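Local coordinates for hypothetical protein (Parabacteroides merdae, PDB 4OO3) that is probably an NAD(P)-dependent oxidoreductase of undetermined substrate, pairing a nucleotide-binding Rossmann fold with a C-terminal domain built round a mixed beta-sheet, at residues H189-L194 with W205-N210; V217-H222 with V303-T308. All coordinates share one frame; numbering follows the deposited sequence.

Contact 1: H189-L194 with W205-N210; sequences HHLFKL and WYLDVN
L191 meets Y206 and L207 in a small, buried, purely apolar contact between the chain just after H190 of strand 183-190, in the large mixed sheet, and a short 3-10 turn to which it later returns. One methyl carries the whole of it. CD2 of L191 lies 3.6 Å from CE2 of Y206, close to the plane of the phenol ring and at its edge, so the leucine abuts the rim of the ring and does not lie over a face. The same CD2 comes 4.1 Å from CD2 of L207, a looser methyl-to-methyl touch, and thus sits against two successive side chains of the 3-10 segment. Y206 holds its ring with CG anti to the backbone N (chi1 -176°), which presents the CE2 edge to L191, whereas L207 offers only the end of its branch. The CA atoms of L191 and L207 stay 9.3 Å apart, and side chains alone span the distance. W305 of the neighbouring strand also touches L191 and Y206, while F260 and T264 of helix 257-264 pack on L207. R202, from the intervening loop, ties the two sides together: its NE is hydrogen-bonded to the carbonyl O of L191, and its guanidinium makes a cation-pi contact with Y206. Beyond the turn, D208 is an N-cap, its OD1 accepting from N210 N at 3.1 Å and forming a salt bridge with K275. The whole illustrates a loop folding back on its sheet, its 3-10 turn packed through Y206 and L207 on L191 and followed by a short, weakly bonded helix capped by D208.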
loop_
_atom_site.group_PDB
_atom_site.type_symbol
_atom_site.label_atom_id
_atom_site.label_comp_id
_atom_site.label_asym_id
_atom_site.label_seq_id
_atom_site.Cartn_x
_atom_site.Cartn_y
_atom_site.Cartn_z
ATOM N N HIS A 189 -3.980 -9.440 -8.476
ATOM C CA HIS A 189 -4.917 -8.326 -8.603
ATOM C C HIS A 189 -5.425 -8.240 -10.030
ATOM O O HIS A 189 -4.899 -8.901 -10.914
ATOM C CB HIS A 189 -4.232 -7.017 -8.218
ATOM C CG HIS A 189 -3.862 -6.948 -6.771
ATOM N ND1 HIS A 189 -4.791 -6.722 -5.780
ATOM C CD2 HIS A 189 -2.670 -7.096 -6.146
ATOM C CE1 HIS A 189 -4.187 -6.729 -4.605
ATOM N NE2 HIS A 189 -2.900 -6.952 -4.799
ATOM N N HIS A 190 -6.449 -7.419 -10.247
ATOM C CA HIS A 190 -7.094 -7.320 -11.555
ATOM C C HIS A 190 -7.303 -5.876 -12.006
ATOM O O HIS A 190 -7.689 -5.022 -11.218
ATOM C CB HIS A 190 -8.400 -8.110 -11.550
ATOM C CG HIS A 190 -8.192 -9.575 -11.334
ATOM N ND1 HIS A 190 -8.115 -10.136 -10.077
ATOM C CD2 HIS A 190 -7.983 -10.585 -12.211
ATOM C CE1 HIS A 190 -7.897 -11.434 -10.192
ATOM N NE2 HIS A 190 -7.808 -11.731 -11.475
ATOM N N LEU A 191 -7.025 -5.617 -13.285
ATOM C CA LEU A 191 -7.020 -4.254 -13.821
ATOM C C LEU A 191 -8.436 -3.733 -13.981
ATOM O O LEU A 191 -8.708 -2.569 -13.680
ATOM C CB LEU A 191 -6.293 -4.202 -15.167
ATOM C CG LEU A 191 -4.816 -4.616 -15.160
ATOM C CD1 LEU A 191 -4.374 -5.085 -16.536
ATOM C CD2 LEU A 191 -3.934 -3.482 -14.669
ATOM N N PHE A 192 -9.331 -4.600 -14.437
ATOM C CA PHE A 192 -10.713 -4.230 -14.711
ATOM C C PHE A 192 -11.686 -4.942 -13.770
ATOM O O PHE A 192 -11.707 -6.175 -13.699
ATOM C CB PHE A 192 -11.073 -4.567 -16.161
ATOM C CG PHE A 192 -12.464 -4.155 -16.542
ATOM C CD1 PHE A 192 -12.825 -2.816 -16.523
ATOM C CD2 PHE A 192 -13.416 -5.099 -16.894
ATOM C CE1 PHE A 192 -14.106 -2.422 -16.861
ATOM C CE2 PHE A 192 -14.702 -4.711 -17.236
ATOM C CZ PHE A 192 -15.048 -3.369 -17.222
ATOM N N LYS A 193 -12.499 -4.153 -13.070
ATOM C CA LYS A 193 -13.527 -4.681 -12.178
ATOM C C LYS A 193 -14.810 -3.851 -12.298
ATOM O O LYS A 193 -14.757 -2.666 -12.639
ATOM C CB LYS A 193 -13.020 -4.675 -10.734
ATOM N N LEU A 194 -15.955 -4.487 -12.033
ATOM C CA LEU A 194 -17.257 -3.800 -12.003
ATOM C C LEU A 194 -17.617 -3.352 -10.580
ATOM O O LEU A 194 -17.247 -4.006 -9.604
ATOM C CB LEU A 194 -18.376 -4.707 -12.544
ATOM C CG LEU A 194 -18.558 -4.858 -14.060
ATOM C CD1 LEU A 194 -18.555 -3.505 -14.762
ATOM C CD2 LEU A 194 -17.502 -5.779 -14.650
ATOM N N TRP A 205 -2.381 6.413 -18.557
ATOM C CA TRP A 205 -0.975 6.269 -18.154
ATOM C C TRP A 205 -0.762 5.207 -17.082
ATOM O O TRP A 205 0.390 4.885 -16.764
ATOM C CB TRP A 205 -0.367 7.606 -17.696
ATOM C CG TRP A 205 -1.228 8.369 -16.755
ATOM C CD1 TRP A 205 -2.067 9.400 -17.070
ATOM C CD2 TRP A 205 -1.357 8.161 -15.345
ATOM N NE1 TRP A 205 -2.706 9.844 -15.946
ATOM C CE2 TRP A 205 -2.288 9.105 -14.870
ATOM C CE3 TRP A 205 -0.773 7.273 -14.433
ATOM C CZ2 TRP A 205 -2.650 9.185 -13.528
ATOM C CZ3 TRP A 205 -1.134 7.356 -13.095
ATOM C CH2 TRP A 205 -2.065 8.301 -12.659
ATOM N N TYR A 206 -1.849 4.673 -16.516
ATOM C CA TYR A 206 -1.742 3.587 -15.546
ATOM C C TYR A 206 -1.027 2.380 -16.155
ATOM O O TYR A 206 -0.305 1.669 -15.470
ATOM C CB TYR A 206 -3.120 3.164 -15.022
ATOM C CG TYR A 206 -3.040 2.095 -13.947
ATOM C CD1 TYR A 206 -2.857 2.438 -12.611
ATOM C CD2 TYR A 206 -3.126 0.741 -14.268
ATOM C CE1 TYR A 206 -2.770 1.468 -11.620
ATOM C CE2 TYR A 206 -3.042 -0.237 -13.283
ATOM C CZ TYR A 206 -2.864 0.133 -11.963
ATOM O OH TYR A 206 -2.772 -0.825 -10.980
ATOM N N LEU A 207 -1.233 2.160 -17.444
ATOM C CA LEU A 207 -0.633 1.031 -18.139
ATOM C C LEU A 207 0.748 1.358 -18.727
ATOM O O LEU A 207 1.377 0.503 -19.358
ATOM C CB LEU A 207 -1.600 0.544 -19.219
ATOM C CG LEU A 207 -2.935 0.036 -18.658
ATOM C CD1 LEU A 207 -3.910 -0.280 -19.779
ATOM C CD2 LEU A 207 -2.731 -1.199 -17.799
ATOM N N ASP A 208 1.209 2.593 -18.522
ATOM C CA ASP A 208 2.575 2.997 -18.860
ATOM C C ASP A 208 3.431 2.862 -17.603
ATOM O O ASP A 208 3.315 3.663 -16.667
ATOM C CB ASP A 208 2.593 4.440 -19.372
ATOM C CG ASP A 208 3.979 4.901 -19.832
ATOM O OD1 ASP A 208 4.957 4.119 -19.783
ATOM O OD2 ASP A 208 4.083 6.073 -20.247
ATOM N N VAL A 209 4.294 1.848 -17.586
ATOM C CA VAL A 209 5.126 1.564 -16.410
ATOM C C VAL A 209 6.133 2.671 -16.088
ATOM O O VAL A 209 6.690 2.687 -14.994
ATOM C CB VAL A 209 5.875 0.207 -16.525
ATOM C CG1 VAL A 209 4.881 -0.945 -16.640
ATOM C CG2 VAL A 209 6.874 0.197 -17.684
ATOM N N ASN A 210 6.368 3.589 -17.027
ATOM C CA ASN A 210 7.205 4.759 -16.751
ATOM C C ASN A 210 6.491 5.796 -15.881
ATOM O O ASN A 210 7.121 6.621 -15.232
ATOM C CB ASN A 210 7.660 5.422 -18.053
ATOM C CG ASN A 210 8.601 4.547 -18.869
ATOM O OD1 ASN A 210 8.490 4.479 -20.089
ATOM N ND2 ASN A 210 9.532 3.886 -18.202
#

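Contact 2: V217-H222 with V303-T308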
loop_
_atom_site.group_PDB
_atom_site.type_symbol
_atom_site.label_atom_id
_atom_site.label_comp_id
_atom_site.label_asym_id
_atom_site.label_seq_id
_atom_site.Cartn_x
_atom_site.Cartn_y
_atom_site.Cartn_z
ATOM N N VAL A 217 7.488 -2.711 -8.347
ATOM C CA VAL A 217 7.748 -1.594 -7.415
ATOM C C VAL A 217 6.473 -0.965 -6.840
ATOM O O VAL A 217 6.546 -0.068 -6.002
ATOM C CB VAL A 217 8.611 -0.478 -8.071
ATOM C CG1 VAL A 217 9.829 -1.075 -8.763
ATOM C CG2 VAL A 217 7.803 0.374 -9.047
ATOM N N ASP A 218 5.319 -1.453 -7.279
ATOM C CA ASP A 218 4.037 -0.818 -6.991
ATOM C C ASP A 218 3.342 -1.530 -5.814
ATOM O O ASP A 218 3.560 -1.168 -4.667
ATOM C CB ASP A 218 3.198 -0.795 -8.276
ATOM C CG ASP A 218 1.859 -0.103 -8.106
ATOM O OD1 ASP A 218 1.674 0.574 -7.070
ATOM O OD2 ASP A 218 1.004 -0.229 -9.026
ATOM N N VAL A 219 2.541 -2.554 -6.080
ATOM C CA VAL A 219 1.828 -3.264 -5.011
ATOM C C VAL A 219 2.801 -3.967 -4.065
ATOM O O VAL A 219 2.469 -4.165 -2.906
ATOM C CB VAL A 219 0.788 -4.260 -5.594
ATOM C CG1 VAL A 219 0.296 -5.276 -4.563
ATOM C CG2 VAL A 219 -0.390 -3.494 -6.166
ATOM N N THR A 220 3.996 -4.328 -4.552
ATOM C CA THR A 220 5.029 -4.951 -3.703
ATOM C C THR A 220 5.384 -4.071 -2.503
ATOM O O THR A 220 5.821 -4.563 -1.458
ATOM C CB THR A 220 6.349 -5.198 -4.466
ATOM O OG1 THR A 220 6.795 -3.966 -5.049
ATOM C CG2 THR A 220 6.178 -6.253 -5.558
ATOM N N THR A 221 5.251 -2.764 -2.675
ATOM C CA THR A 221 5.429 -1.822 -1.572
ATOM C C THR A 221 4.650 -2.308 -0.347
ATOM O O THR A 221 5.226 -2.483 0.718
ATOM C CB THR A 221 4.990 -0.410 -2.005
ATOM O OG1 THR A 221 5.851 0.035 -3.057
ATOM C CG2 THR A 221 5.067 0.591 -0.861
ATOM N N HIS A 222 3.354 -2.566 -0.520
ATOM C CA HIS A 222 2.525 -3.110 0.562
ATOM C C HIS A 222 3.101 -4.403 1.143
ATOM O O HIS A 222 3.113 -4.583 2.363
ATOM C CB HIS A 222 1.111 -3.422 0.075
ATOM C CG HIS A 222 0.311 -2.221 -0.312
ATOM N ND1 HIS A 222 0.192 -1.110 0.494
ATOM C CD2 HIS A 222 -0.439 -1.971 -1.411
ATOM C CE1 HIS A 222 -0.587 -0.220 -0.096
ATOM N NE2 HIS A 222 -0.982 -0.719 -1.255
ATOM N N VAL A 303 3.566 -10.276 -7.086
ATOM C CA VAL A 303 2.357 -9.579 -7.510
ATOM C C VAL A 303 2.068 -9.888 -8.974
ATOM O O VAL A 303 2.935 -9.729 -9.825
ATOM C CB VAL A 303 2.477 -8.048 -7.344
ATOM C CG1 VAL A 303 1.212 -7.366 -7.847
ATOM C CG2 VAL A 303 2.728 -7.675 -5.885
ATOM N N ILE A 304 0.845 -10.337 -9.244
ATOM C CA ILE A 304 0.357 -10.526 -10.596
ATOM C C ILE A 304 -0.870 -9.634 -10.818
ATOM O O ILE A 304 -1.755 -9.555 -9.967
ATOM C CB ILE A 304 -0.001 -12.004 -10.862
ATOM C CG1 ILE A 304 1.278 -12.855 -10.842
ATOM C CG2 ILE A 304 -0.743 -12.148 -12.189
ATOM C CD1 ILE A 304 1.068 -14.344 -11.010
ATOM N N TRP A 305 -0.899 -8.963 -11.966
ATOM C CA TRP A 305 -2.048 -8.199 -12.409
ATOM C C TRP A 305 -2.619 -8.840 -13.666
ATOM O O TRP A 305 -2.031 -8.759 -14.747
ATOM C CB TRP A 305 -1.650 -6.746 -12.692
ATOM C CG TRP A 305 -1.571 -5.888 -11.453
ATOM C CD1 TRP A 305 -0.483 -5.693 -10.657
ATOM C CD2 TRP A 305 -2.630 -5.122 -10.878
ATOM N NE1 TRP A 305 -0.797 -4.850 -9.618
ATOM C CE2 TRP A 305 -2.113 -4.489 -9.729
ATOM C CE3 TRP A 305 -3.974 -4.918 -11.215
ATOM C CZ2 TRP A 305 -2.886 -3.655 -8.925
ATOM C CZ3 TRP A 305 -4.742 -4.094 -10.412
ATOM C CH2 TRP A 305 -4.198 -3.471 -9.281
ATOM N N ASN A 306 -3.759 -9.498 -13.521
ATOM C CA ASN A 306 -4.490 -9.977 -14.677
ATOM C C ASN A 306 -5.523 -8.934 -15.087
ATOM O O ASN A 306 -5.742 -7.956 -14.368
ATOM C CB ASN A 306 -5.125 -11.338 -14.385
ATOM C CG ASN A 306 -4.090 -12.441 -14.264
ATOM O OD1 ASN A 306 -3.114 -12.485 -15.016
ATOM N ND2 ASN A 306 -4.298 -13.341 -13.314
ATOM N N TYR A 307 -6.139 -9.129 -16.248
ATOM C CA TYR A 307 -7.095 -8.158 -16.751
ATOM C C TYR A 307 -8.357 -8.154 -15.903
ATOM O O TYR A 307 -8.722 -7.138 -15.319
ATOM C CB TYR A 307 -7.460 -8.399 -18.218
ATOM C CG TYR A 307 -8.441 -7.355 -18.688
ATOM C CD1 TYR A 307 -8.055 -6.022 -18.784
ATOM C CD2 TYR A 307 -9.765 -7.676 -18.967
ATOM C CE1 TYR A 307 -8.943 -5.043 -19.171
ATOM C CE2 TYR A 307 -10.663 -6.700 -19.362
ATOM C CZ TYR A 307 -10.241 -5.385 -19.461
ATOM O OH TYR A 307 -11.113 -4.397 -19.843
ATOM N N THR A 308 -9.028 -9.292 -15.843
ATOM C CA THR A 308 -10.249 -9.394 -15.062
ATOM C C THR A 308 -10.468 -10.841 -14.657
ATOM O O THR A 308 -9.869 -11.750 -15.233
ATOM C CB THR A 308 -11.463 -8.833 -15.838
ATOM O OG1 THR A 308 -12.506 -8.492 -14.920
ATOM C CG2 THR A 308 -11.978 -9.833 -16.879
HETATM O O HOH W 1 1.906 -3.947 -8.628
#
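Apolar packing joins V219 and T220, where the chain runs into helix 220-231, to V303 and W305 of strand 297-306. V219 divides its two methyls between the strand residues. CG1, anti to the backbone N (chi1 165°), meets CG2 of V303 at 3.7 Å, while CG2 approaches the edge of the W305 indole near its plane, 3.7 Å from CZ2. T220 adds its methyl, CG2 lying 3.7 Å from CG2 of V303, and its hydroxyl OG1 is hydrogen-bonded to the carbonyl O of I216. Replacing V219 with an alanine would probably leave a gap between V303 and the indole edge, costing W305 part of the support for its ring.

Polar contact across the interface passes through a water. It accepts from V219 N and from W305 NE1, both at 3.0 Å, so the backbone N-H of V219 and the indole N-H share one bridging oxygen. H189 of the adjacent strand touches V219 and meets the W305 ring, extending the packed layer. D218 forms a salt bridge with K119 of the Rossmann part. This is packing of a helix approach on alternate, same-facing strand residues of the C-terminal sheet, consistent with a place beside the interdomain cleft of such two-domain oxidoreductases.

Contacts 1 and 2 lie side by side, their centres about 9 Å apart, on one mixed sheet of the C-terminal domain. Both segments of contact 1 come before either segment of contact 2, and helix 209-212 leads on to helix 220-231. Strands 183-190 and 297-306 are parallel neighbours, so residues 189-194 and 303-308 join directly, with H189 N 2.7 Å from I304 O in a probable hydrogen bond. W305 is common ground, its CH2 lying 3.5 Å from Y206 OH. Segments 205-210 and 217-222, both between strands 183-190 and 243-255 in the chain, thus settle beside adjoining strands, an arrangement that probably helps place D218 near K119 of the Rossmann part.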